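Local coordinates for protein haloacid dehalogenase (Pseudomonas aeruginosa, PDB 3UMC) that probably hydrolyses the carbon–halogen bond of L-2-haloacids, as a dehalogenase of the haloacid dehalogenase-like hydrolase superfamily, at residues A[37-42]-A[118-123]; A[62-67]-A[111-116]; A[144-149]-A[166-171]; A[196-201]-A[216-221]. One frame throughout, in Å; residues are numbered along the deposited sequence.

Contacts 1 and 2 lie in the helical region inserted between strands 24-27 and 137-140. Contacts 3 and 4 lie in the core domain, contact 4 at the ends of sheet strands and contact 3 at helix starts beside the sheet. Along the chain contact 2 is nested inside the loop closed by contact 1; contacts 3 and 4 follow in series, their centres about 21 Å apart on opposite sides of the chain's centre. The centres of contacts 1 and 2 are about 12 Å apart, and Leu40 of contact 1 packs on Trp64 and Trp116 of contact 2. Trp122 of contact 1 lies against the loop of contact 4, joining helical region to core.

Contact 1. Residues A[37-42]-A[118-123]; sequences RSSLIE and RLRPWP
The guanidinium of Arg120 is met at its edge, near its plane, by OE1 of Glu42 and by CB of Ser38, while Ser39 OG approaches it obliquely. The short antiparallel pair 34-35 and 120-121 lies where the chain enters and leaves the helical region, consistent with the inserted cap of haloacid dehalogenases, and helix 36-50 starts right beside it. The carboxylate and guanidinium planes are tilted 22° from each other, and the salt bridge is slack, with OE1 of Glu42 3.3 Å from NH2 of Arg120 and every bond in it weak. Arginine suits this exposed place because its long chain, bent at chi3 (-66°), reaches across to Glu42 on the helix and presents two nitrogens to one carboxylate. Deeper in the contact the two leucines meet by their methyl tips, CD1 of Leu40 lying 3.6 Å from CD2 of Leu119, and Leu40 continues onto Trp116, so that the inner side of the helix start is greasy and buried. Ser39, small enough to let the backbones come within 5.5 Å between its CA and that of Leu119, adds the polar link. Its CB packs against Arg118 O, and its OG is hydrogen-bonded to Asp35 O of strand 34-35. The same OG also accepts from across the contact: Arg120 N gives its hydrogen to Ser39 OG over 2.9 Å, at 163°.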
# COMPACT_ATOMS: atom_id res chain seq x y z
N ARG A 37 -11.64 -20.31 -5.94
CA ARG A 37 -11.92 -21.60 -6.51
C ARG A 37 -12.80 -21.47 -7.76
O ARG A 37 -12.43 -22.03 -8.84
CB ARG A 37 -12.58 -22.49 -5.47
CG ARG A 37 -12.97 -23.85 -5.96
CD ARG A 37 -13.37 -24.74 -4.84
NE ARG A 37 -13.39 -26.14 -5.26
CZ ARG A 37 -14.43 -26.74 -5.83
NH1 ARG A 37 -15.55 -26.08 -6.07
NH2 ARG A 37 -14.34 -28.02 -6.16
N SER A 38 -13.93 -20.75 -7.65
CA SER A 38 -14.78 -20.49 -8.84
C SER A 38 -14.01 -19.81 -9.98
O SER A 38 -14.21 -20.15 -11.18
CB SER A 38 -16.01 -19.61 -8.56
OG SER A 38 -16.92 -20.21 -7.67
N SER A 39 -13.20 -18.81 -9.63
CA SER A 39 -12.47 -18.05 -10.64
C SER A 39 -11.42 -18.91 -11.33
O SER A 39 -11.18 -18.76 -12.53
CB SER A 39 -11.80 -16.82 -10.01
OG SER A 39 -12.79 -15.95 -9.48
N LEU A 40 -10.74 -19.77 -10.60
CA LEU A 40 -9.78 -20.59 -11.25
C LEU A 40 -10.54 -21.60 -12.15
O LEU A 40 -10.17 -21.79 -13.30
CB LEU A 40 -8.85 -21.30 -10.26
CG LEU A 40 -7.53 -20.55 -10.01
CD1 LEU A 40 -7.72 -19.08 -9.47
CD2 LEU A 40 -6.67 -21.32 -9.09
N ILE A 41 -11.59 -22.23 -11.64
CA ILE A 41 -12.31 -23.23 -12.44
C ILE A 41 -12.71 -22.62 -13.76
O ILE A 41 -12.45 -23.18 -14.83
CB ILE A 41 -13.55 -23.79 -11.70
CG1 ILE A 41 -13.09 -24.68 -10.60
CG2 ILE A 41 -14.45 -24.61 -12.62
CD1 ILE A 41 -14.17 -25.02 -9.68
N GLU A 42 -13.33 -21.46 -13.67
CA GLU A 42 -13.78 -20.73 -14.82
C GLU A 42 -12.67 -20.47 -15.84
O GLU A 42 -12.90 -20.55 -17.05
CB GLU A 42 -14.35 -19.42 -14.33
CG GLU A 42 -15.16 -18.63 -15.35
CD GLU A 42 -16.29 -17.81 -14.70
OE1 GLU A 42 -16.67 -18.10 -13.52
OE2 GLU A 42 -16.82 -16.89 -15.40
N ARG A 118 -6.74 -12.78 -11.04
CA ARG A 118 -8.03 -12.26 -11.46
C ARG A 118 -9.07 -13.04 -10.70
O ARG A 118 -9.37 -14.18 -11.07
CB ARG A 118 -8.19 -12.46 -12.96
CG ARG A 118 -7.25 -11.53 -13.78
CD ARG A 118 -7.45 -11.62 -15.33
NE ARG A 118 -7.09 -12.96 -15.76
CZ ARG A 118 -5.84 -13.42 -15.86
NH1 ARG A 118 -4.79 -12.65 -15.59
NH2 ARG A 118 -5.65 -14.67 -16.24
N LEU A 119 -9.60 -12.49 -9.59
CA LEU A 119 -10.47 -13.29 -8.75
C LEU A 119 -11.73 -12.56 -8.40
O LEU A 119 -11.65 -11.41 -7.98
CB LEU A 119 -9.77 -13.75 -7.46
CG LEU A 119 -8.40 -14.31 -7.65
CD1 LEU A 119 -7.72 -14.33 -6.36
CD2 LEU A 119 -8.40 -15.75 -8.33
N ARG A 120 -12.86 -13.27 -8.45
CA ARG A 120 -14.12 -12.68 -8.27
C ARG A 120 -14.37 -12.40 -6.78
O ARG A 120 -14.22 -13.28 -5.96
CB ARG A 120 -15.22 -13.60 -8.80
CG ARG A 120 -16.67 -13.07 -8.57
CD ARG A 120 -17.85 -14.05 -9.18
NE ARG A 120 -17.72 -14.04 -10.64
CZ ARG A 120 -17.13 -14.99 -11.38
NH1 ARG A 120 -17.02 -14.79 -12.70
NH2 ARG A 120 -16.67 -16.14 -10.84
N PRO A 121 -14.81 -11.21 -6.47
CA PRO A 121 -15.25 -10.87 -5.11
C PRO A 121 -16.55 -11.62 -4.70
O PRO A 121 -17.42 -11.74 -5.56
CB PRO A 121 -15.53 -9.38 -5.22
CG PRO A 121 -15.85 -9.12 -6.64
CD PRO A 121 -15.08 -10.10 -7.43
N TRP A 122 -16.72 -12.02 -3.43
CA TRP A 122 -18.08 -12.35 -2.96
C TRP A 122 -19.04 -11.19 -3.12
O TRP A 122 -18.60 -10.04 -3.16
CB TRP A 122 -18.07 -12.86 -1.51
CG TRP A 122 -17.10 -14.03 -1.27
CD1 TRP A 122 -15.94 -13.98 -0.60
CD2 TRP A 122 -17.24 -15.37 -1.71
NE1 TRP A 122 -15.34 -15.19 -0.57
CE2 TRP A 122 -16.11 -16.08 -1.25
CE3 TRP A 122 -18.22 -16.07 -2.43
CZ2 TRP A 122 -15.93 -17.43 -1.49
CZ3 TRP A 122 -18.04 -17.42 -2.67
CH2 TRP A 122 -16.91 -18.09 -2.19
N PRO A 123 -20.38 -11.44 -3.17
CA PRO A 123 -21.39 -10.39 -3.42
C PRO A 123 -21.37 -9.21 -2.48
O PRO A 123 -21.78 -8.09 -2.86
CB PRO A 123 -22.72 -11.12 -3.22
CG PRO A 123 -22.41 -12.57 -3.67
CD PRO A 123 -20.99 -12.79 -3.16

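Contact 2. Residues A[62-67]-A[111-116]; sequences DRWRQQ and RITGFW
Trp64 and Trp116 bury the most surface here, meeting as a T-shaped pair. The edge of Trp116 points at one face of Trp64, the planes 71° apart and the centroids of the Trp116 five-membered ring and the Trp64 six-membered ring 4.3 Å apart. NE1 of Trp116 leads: it stands 3.1 Å above the plane of the Trp64 ring and comes 3.2 Å from CH2 of Trp64. Trp64 reaches this spot because CG lies anti to the backbone N (chi1 -161°), driving the indole from helix 57-67 toward the end of helix 106-113. There its outer edge is filled by Ile112 O and Thr113 CA, and Ile112 CG2 adds a methyl 3.9 Å from CH2 of Trp64. Arg65, next along the helix, lends its CD, 4.3 Å from CH2 of Trp116, while its guanidinium forms a cation-pi pair with Trp36. His89 serves both indoles, taking the NE1 bond of Trp64 on its O and stacking its ring on Trp116. Flat, wide indoles suit this buried place because each covers several neighbours. The aim of Trp116 NE1 at the electron-rich face of Trp64 is consistent with an N-H...pi attraction, which would ease burial of that polar hydrogen.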
# COMPACT_ATOMS: atom_id res chain seq x y z
N ASP A 62 -8.18 -27.68 -7.07
CA ASP A 62 -8.19 -28.13 -5.70
C ASP A 62 -6.86 -28.65 -5.22
O ASP A 62 -6.45 -28.40 -4.08
CB ASP A 62 -9.32 -29.15 -5.47
CG ASP A 62 -10.69 -28.48 -5.43
OD1 ASP A 62 -10.70 -27.21 -5.41
OD2 ASP A 62 -11.74 -29.19 -5.46
N ARG A 63 -6.17 -29.39 -6.08
CA ARG A 63 -4.85 -29.88 -5.73
C ARG A 63 -3.82 -28.73 -5.64
O ARG A 63 -2.93 -28.77 -4.81
CB ARG A 63 -4.41 -30.93 -6.76
CG ARG A 63 -5.16 -32.33 -6.68
CD ARG A 63 -4.61 -33.22 -5.53
NE ARG A 63 -3.15 -33.32 -5.54
CZ ARG A 63 -2.43 -34.09 -6.36
NH1 ARG A 63 -3.04 -34.85 -7.29
NH2 ARG A 63 -1.10 -34.09 -6.27
N TRP A 64 -3.93 -27.74 -6.52
CA TRP A 64 -2.97 -26.64 -6.56
C TRP A 64 -2.97 -25.88 -5.22
O TRP A 64 -1.93 -25.60 -4.63
CB TRP A 64 -3.32 -25.69 -7.68
CG TRP A 64 -2.24 -24.78 -8.15
CD1 TRP A 64 -0.97 -24.67 -7.65
CD2 TRP A 64 -2.35 -23.86 -9.19
NE1 TRP A 64 -0.26 -23.74 -8.38
CE2 TRP A 64 -1.10 -23.20 -9.31
CE3 TRP A 64 -3.37 -23.50 -10.04
CZ2 TRP A 64 -0.88 -22.23 -10.23
CZ3 TRP A 64 -3.15 -22.55 -10.94
CH2 TRP A 64 -1.93 -21.92 -11.06
N ARG A 65 -4.18 -25.64 -4.72
CA ARG A 65 -4.36 -24.92 -3.48
C ARG A 65 -3.70 -25.62 -2.32
O ARG A 65 -3.35 -24.98 -1.33
CB ARG A 65 -5.87 -24.69 -3.22
CG ARG A 65 -6.20 -23.93 -1.92
CD ARG A 65 -5.45 -22.62 -1.82
NE ARG A 65 -5.92 -21.76 -0.74
CZ ARG A 65 -5.47 -20.53 -0.51
NH1 ARG A 65 -4.50 -20.02 -1.25
NH2 ARG A 65 -5.96 -19.82 0.49
N GLN A 66 -3.52 -26.93 -2.41
CA GLN A 66 -2.85 -27.69 -1.33
C GLN A 66 -1.37 -28.01 -1.55
O GLN A 66 -0.68 -28.35 -0.60
CB GLN A 66 -3.60 -29.00 -1.10
CG GLN A 66 -5.05 -28.81 -0.70
CD GLN A 66 -5.20 -27.95 0.53
OE1 GLN A 66 -6.09 -27.09 0.60
NE2 GLN A 66 -4.31 -28.16 1.52
N GLN A 67 -0.90 -27.92 -2.79
CA GLN A 67 0.38 -28.55 -3.22
C GLN A 67 1.61 -27.82 -2.71
O GLN A 67 2.68 -28.46 -2.47
CB GLN A 67 0.45 -28.63 -4.75
CG GLN A 67 1.73 -29.23 -5.36
CD GLN A 67 1.71 -30.77 -5.57
OE1 GLN A 67 0.70 -31.46 -5.33
NE2 GLN A 67 2.85 -31.30 -6.03
N ARG A 111 0.67 -17.95 -18.14
CA ARG A 111 -0.73 -17.64 -18.23
C ARG A 111 -1.53 -18.31 -17.09
O ARG A 111 -2.33 -17.66 -16.45
CB ARG A 111 -1.26 -18.11 -19.57
CG ARG A 111 -2.61 -17.58 -19.86
CD ARG A 111 -3.29 -18.43 -20.90
NE ARG A 111 -4.61 -17.91 -21.21
CZ ARG A 111 -5.30 -18.21 -22.30
NH1 ARG A 111 -4.81 -19.05 -23.22
NH2 ARG A 111 -6.50 -17.67 -22.48
N ILE A 112 -1.28 -19.58 -16.85
CA ILE A 112 -2.06 -20.32 -15.86
C ILE A 112 -1.75 -19.84 -14.43
O ILE A 112 -2.64 -19.66 -13.65
CB ILE A 112 -1.85 -21.86 -16.01
CG1 ILE A 112 -2.41 -22.34 -17.38
CG2 ILE A 112 -2.50 -22.65 -14.88
CD1 ILE A 112 -1.75 -23.65 -17.85
N THR A 113 -0.47 -19.66 -14.12
CA THR A 113 -0.03 -19.06 -12.89
C THR A 113 -0.67 -17.72 -12.55
O THR A 113 -0.83 -17.40 -11.36
CB THR A 113 1.48 -18.91 -12.94
OG1 THR A 113 2.04 -20.22 -12.95
CG2 THR A 113 2.02 -18.15 -11.73
N GLY A 114 -1.02 -16.95 -13.58
CA GLY A 114 -1.61 -15.62 -13.44
C GLY A 114 -3.13 -15.67 -13.28
O GLY A 114 -3.82 -14.64 -13.18
N PHE A 115 -3.67 -16.88 -13.29
CA PHE A 115 -5.07 -17.14 -12.97
C PHE A 115 -5.45 -16.59 -11.60
O PHE A 115 -6.52 -16.08 -11.41
CB PHE A 115 -5.32 -18.65 -12.95
CG PHE A 115 -5.57 -19.25 -14.30
CD1 PHE A 115 -5.39 -18.53 -15.48
CD2 PHE A 115 -6.02 -20.58 -14.40
CE1 PHE A 115 -5.65 -19.11 -16.73
CE2 PHE A 115 -6.28 -21.17 -15.68
CZ PHE A 115 -6.10 -20.42 -16.81
N TRP A 116 -4.52 -16.74 -10.67
CA TRP A 116 -4.69 -16.26 -9.33
C TRP A 116 -4.69 -14.76 -9.24
O TRP A 116 -4.85 -14.28 -8.17
CB TRP A 116 -3.56 -16.74 -8.50
CG TRP A 116 -3.54 -18.14 -8.31
CD1 TRP A 116 -2.74 -19.03 -8.96
CD2 TRP A 116 -4.25 -18.88 -7.33
NE1 TRP A 116 -2.94 -20.29 -8.45
CE2 TRP A 116 -3.87 -20.22 -7.45
CE3 TRP A 116 -5.19 -18.52 -6.35
CZ2 TRP A 116 -4.41 -21.24 -6.65
CZ3 TRP A 116 -5.70 -19.53 -5.53
CH2 TRP A 116 -5.32 -20.88 -5.70

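Contact 3. Residues A[144-149]-A[166-171]; sequences GNTALM and ADLFGH
Asp167 turns its CB toward Thr146 and Asn145 at the start of the facing helix, and CG continues from it in the crowded position between backbone N and carbonyl carbon (chi1 69°), which lays the carboxylate across the helix end. At the tip the two oxygens divide the work. OD1 is gripped twice: by Thr146 OG1, 2.8 Å away on the syn side and 17° out of the carboxylate plane, and by Thr146 N, 3.0 Å away and coming from above that plane. OD2 rests on CB of Asn145 and takes a weak bond from the same Thr146 N. Strand 137-140, helix 146-156 and strand 162-163 form a right-handed beta-alpha-beta crossover of the parallel sheet, and Asp167 binds the first turn of its helix, where backbone N-H groups point outward; the helix dipole there would favour a negative charge. Asn145, at the N-cap, bonds through OD1 to Asp86 N of the cap helix 85-99. A water links three more groups, donating to Asp167 OD2 at 2.9 Å and accepting from Ala147 N and from Asn145 ND2. Threonine fits because its hydroxyl, beside its own backbone N, lets both donors reach the same oxygen. Leu168 CD2 reaches to 3.7 Å from Thr146 OG1, and Leu185 of the second subunit packs on Leu168.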
# COMPACT_ATOMS: atom_id res chain seq x y z
N GLY A 144 -0.24 -13.66 -0.55
CA GLY A 144 0.03 -13.14 -1.87
C GLY A 144 1.07 -12.03 -1.84
O GLY A 144 0.99 -11.11 -0.98
N ASN A 145 2.04 -12.08 -2.75
CA ASN A 145 3.02 -11.01 -2.86
C ASN A 145 2.35 -9.74 -3.41
O ASN A 145 1.31 -9.79 -4.11
CB ASN A 145 4.21 -11.37 -3.77
CG ASN A 145 3.76 -11.96 -5.11
OD1 ASN A 145 3.13 -13.03 -5.16
ND2 ASN A 145 4.05 -11.25 -6.18
N THR A 146 3.02 -8.63 -3.15
CA THR A 146 2.50 -7.32 -3.43
C THR A 146 2.01 -7.22 -4.86
O THR A 146 0.90 -6.82 -5.11
CB THR A 146 3.58 -6.26 -3.06
OG1 THR A 146 3.83 -6.29 -1.66
CG2 THR A 146 3.14 -4.88 -3.46
N ALA A 147 2.79 -7.68 -5.81
CA ALA A 147 2.45 -7.50 -7.23
C ALA A 147 1.19 -8.31 -7.60
O ALA A 147 0.33 -7.85 -8.32
CB ALA A 147 3.68 -7.91 -8.11
N LEU A 148 1.08 -9.52 -7.05
CA LEU A 148 -0.12 -10.38 -7.23
C LEU A 148 -1.36 -9.68 -6.62
O LEU A 148 -2.40 -9.57 -7.24
CB LEU A 148 0.11 -11.74 -6.52
CG LEU A 148 -0.92 -12.86 -6.76
CD1 LEU A 148 -0.28 -14.26 -6.53
CD2 LEU A 148 -2.15 -12.70 -5.87
N MSE A 149 -1.18 -9.11 -5.42
CA MSE A 149 -2.30 -8.42 -4.74
C MSE A 149 -2.72 -7.13 -5.41
O MSE A 149 -3.89 -6.69 -5.30
CB MSE A 149 -1.96 -8.18 -3.28
CG MSE A 149 -2.02 -9.38 -2.42
SE MSE A 149 -3.97 -9.89 -2.15
CE MSE A 149 -3.70 -11.55 -3.10
N ALA A 166 3.12 -10.50 2.53
CA ALA A 166 4.10 -11.32 3.12
C ALA A 166 5.48 -10.93 2.67
O ALA A 166 6.43 -10.98 3.47
CB ALA A 166 3.82 -12.77 2.77
N ASP A 167 5.58 -10.55 1.39
CA ASP A 167 6.85 -10.13 0.85
C ASP A 167 7.34 -8.79 1.37
O ASP A 167 8.43 -8.47 1.08
CB ASP A 167 6.92 -10.22 -0.68
CG ASP A 167 6.03 -9.20 -1.42
OD1 ASP A 167 4.99 -8.72 -0.89
OD2 ASP A 167 6.42 -8.84 -2.55
N LEU A 168 6.57 -8.00 2.13
CA LEU A 168 7.12 -6.83 2.77
C LEU A 168 7.97 -7.30 3.97
O LEU A 168 8.88 -6.63 4.40
CB LEU A 168 6.06 -5.86 3.33
CG LEU A 168 5.03 -5.18 2.47
CD1 LEU A 168 4.31 -4.03 3.25
CD2 LEU A 168 5.64 -4.71 1.17
N PHE A 169 7.62 -8.45 4.52
CA PHE A 169 8.14 -8.87 5.81
C PHE A 169 9.04 -10.08 5.69
O PHE A 169 9.73 -10.42 6.61
CB PHE A 169 6.97 -9.22 6.72
CG PHE A 169 5.91 -8.15 6.79
CD1 PHE A 169 6.18 -6.93 7.36
CD2 PHE A 169 4.66 -8.38 6.27
CE1 PHE A 169 5.22 -5.96 7.39
CE2 PHE A 169 3.65 -7.40 6.39
CZ PHE A 169 3.94 -6.19 6.91
N GLY A 170 9.01 -10.77 4.57
CA GLY A 170 9.77 -12.01 4.41
C GLY A 170 9.26 -13.15 5.25
O GLY A 170 10.06 -14.04 5.60
N HIS A 171 7.95 -13.12 5.58
CA HIS A 171 7.31 -14.19 6.35
C HIS A 171 5.90 -14.46 5.80
O HIS A 171 5.24 -13.53 5.30
CB HIS A 171 7.21 -13.76 7.81
CG HIS A 171 8.50 -13.88 8.57
ND1 HIS A 171 8.86 -15.04 9.24
CD2 HIS A 171 9.47 -12.97 8.82
CE1 HIS A 171 10.01 -14.84 9.86
NE2 HIS A 171 10.39 -13.59 9.64
O HOH W 1 5.48 -8.51 -5.23

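Contact 4. Residues A[196-201]-A[216-221]; sequences CAAHNY and IARPLE
The contact lies at the C-terminal ends of two neighbouring parallel strands, 193-197 and 212-216, where the core sheet of the haloacid dehalogenases gives way to loops. Ile216 N gives a hydrogen bond to Ala197 O (3.2 Å), the last rung of the strand pairing. One residue on, Ala198 CA makes a CA-H...O contact to Ile216 O at 3.2 Å. Small alanines suit the close approach of the backbones, and Ala198 CB still finds Arg218 CG. Further back along the strands Cys196 SG lies 4.0 Å from Ile216 CD1, both buried against helix 243-251. Beyond the pairing the chains diverge, and a water spans them, donating to Ala198 O at 2.9 Å and accepting from Arg218 N at 2.8 Å. The chain then makes a type I turn from Arg218 to Glu221, which brings Glu221 back toward His199. Its side chain runs extended, CG anti to the backbone N (chi1 -177°), and its syn lone pair on OE1 meets His199 NE2 in the plane of the imidazole. That bond is straight (167°) and modelled at 2.5 Å, a doubtful shortness that may reflect coordinate error; ring and carboxylate planes are 45° apart. Glu221 OE2 takes a second bond from Trp36 NE1, while the Arg218 guanidinium, with Ile216 CG2 over one face, pairs with Asp124. His199, at the N-cap of helix 200-208, also touches Asp28, which follows strand 24-27. Loops gathered at this end of a parallel sheet are typical of the active-site edge of the Rossmann-like haloacid dehalogenase core.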
# COMPACT_ATOMS: atom_id res chain seq x y z
N CYS A 196 -9.76 -9.07 10.04
CA CYS A 196 -10.96 -9.75 9.54
C CYS A 196 -10.56 -10.89 8.64
O CYS A 196 -9.85 -10.69 7.66
CB CYS A 196 -11.83 -8.73 8.81
SG CYS A 196 -13.30 -9.42 8.00
N ALA A 197 -11.04 -12.09 8.94
CA ALA A 197 -10.71 -13.28 8.15
C ALA A 197 -11.79 -14.32 8.17
O ALA A 197 -12.55 -14.40 9.08
CB ALA A 197 -9.40 -13.97 8.68
N ALA A 198 -11.78 -15.19 7.18
CA ALA A 198 -12.64 -16.37 7.13
C ALA A 198 -11.99 -17.61 7.72
O ALA A 198 -12.55 -18.72 7.68
CB ALA A 198 -13.04 -16.63 5.68
N HIS A 199 -10.78 -17.48 8.25
CA HIS A 199 -10.02 -18.69 8.66
C HIS A 199 -9.60 -18.53 10.12
O HIS A 199 -8.97 -17.48 10.53
CB HIS A 199 -8.87 -18.99 7.68
CG HIS A 199 -9.25 -18.86 6.23
ND1 HIS A 199 -8.81 -17.81 5.44
CD2 HIS A 199 -10.15 -19.52 5.51
CE1 HIS A 199 -9.37 -17.92 4.25
NE2 HIS A 199 -10.18 -18.97 4.27
N ASN A 200 -10.03 -19.46 10.96
CA ASN A 200 -9.77 -19.34 12.40
C ASN A 200 -8.28 -19.33 12.74
O ASN A 200 -7.95 -18.71 13.72
CB ASN A 200 -10.43 -20.49 13.18
CG ASN A 200 -11.95 -20.31 13.32
OD1 ASN A 200 -12.45 -19.59 14.19
ND2 ASN A 200 -12.69 -20.99 12.46
N TYR A 201 -7.42 -20.02 11.94
CA TYR A 201 -5.99 -20.09 12.25
C TYR A 201 -5.38 -18.69 12.22
O TYR A 201 -4.50 -18.36 12.99
CB TYR A 201 -5.21 -21.04 11.29
CG TYR A 201 -4.70 -20.29 10.10
CD1 TYR A 201 -3.47 -19.66 10.15
CD2 TYR A 201 -5.51 -20.10 8.95
CE1 TYR A 201 -3.01 -18.88 9.05
CE2 TYR A 201 -5.06 -19.36 7.86
CZ TYR A 201 -3.81 -18.74 7.92
OH TYR A 201 -3.33 -17.96 6.88
N ILE A 216 -15.72 -13.92 9.47
CA ILE A 216 -16.85 -14.05 8.49
C ILE A 216 -16.75 -15.41 7.86
O ILE A 216 -15.81 -15.66 7.17
CB ILE A 216 -16.73 -12.98 7.43
CG1 ILE A 216 -16.82 -11.61 8.10
CG2 ILE A 216 -17.88 -13.05 6.38
CD1 ILE A 216 -17.06 -10.42 7.14
N ALA A 217 -17.72 -16.29 8.07
CA ALA A 217 -17.70 -17.58 7.45
C ALA A 217 -17.85 -17.50 5.96
O ALA A 217 -18.67 -16.78 5.49
CB ALA A 217 -18.83 -18.54 8.12
N ARG A 218 -17.10 -18.31 5.21
CA ARG A 218 -17.24 -18.43 3.76
C ARG A 218 -17.37 -19.91 3.46
O ARG A 218 -16.42 -20.54 3.00
CB ARG A 218 -16.01 -17.88 3.05
CG ARG A 218 -15.76 -16.42 3.23
CD ARG A 218 -16.99 -15.56 2.84
NE ARG A 218 -16.68 -14.14 2.74
CZ ARG A 218 -17.53 -13.17 2.38
NH1 ARG A 218 -18.82 -13.42 2.17
NH2 ARG A 218 -17.10 -11.93 2.30
N PRO A 219 -18.56 -20.48 3.73
CA PRO A 219 -18.71 -21.94 3.67
C PRO A 219 -18.58 -22.56 2.26
O PRO A 219 -18.49 -23.74 2.19
CB PRO A 219 -20.09 -22.20 4.27
CG PRO A 219 -20.94 -20.91 3.99
CD PRO A 219 -19.82 -19.78 4.12
N LEU A 220 -18.47 -21.74 1.20
CA LEU A 220 -18.37 -22.16 -0.20
C LEU A 220 -16.95 -21.97 -0.74
O LEU A 220 -16.67 -22.27 -1.90
CB LEU A 220 -19.43 -21.37 -1.04
CG LEU A 220 -20.90 -21.76 -0.65
CD1 LEU A 220 -21.99 -21.19 -1.50
CD2 LEU A 220 -21.03 -23.28 -0.68
N GLU A 221 -16.02 -21.47 0.07
CA GLU A 221 -14.68 -21.22 -0.45
C GLU A 221 -14.10 -22.46 -1.16
O GLU A 221 -13.49 -22.35 -2.25
CB GLU A 221 -13.73 -20.83 0.68
CG GLU A 221 -12.37 -20.49 0.21
CD GLU A 221 -11.40 -20.02 1.33
OE1 GLU A 221 -11.77 -19.86 2.54
OE2 GLU A 221 -10.27 -19.74 0.92
O HOH W 2 -14.95 -19.68 6.46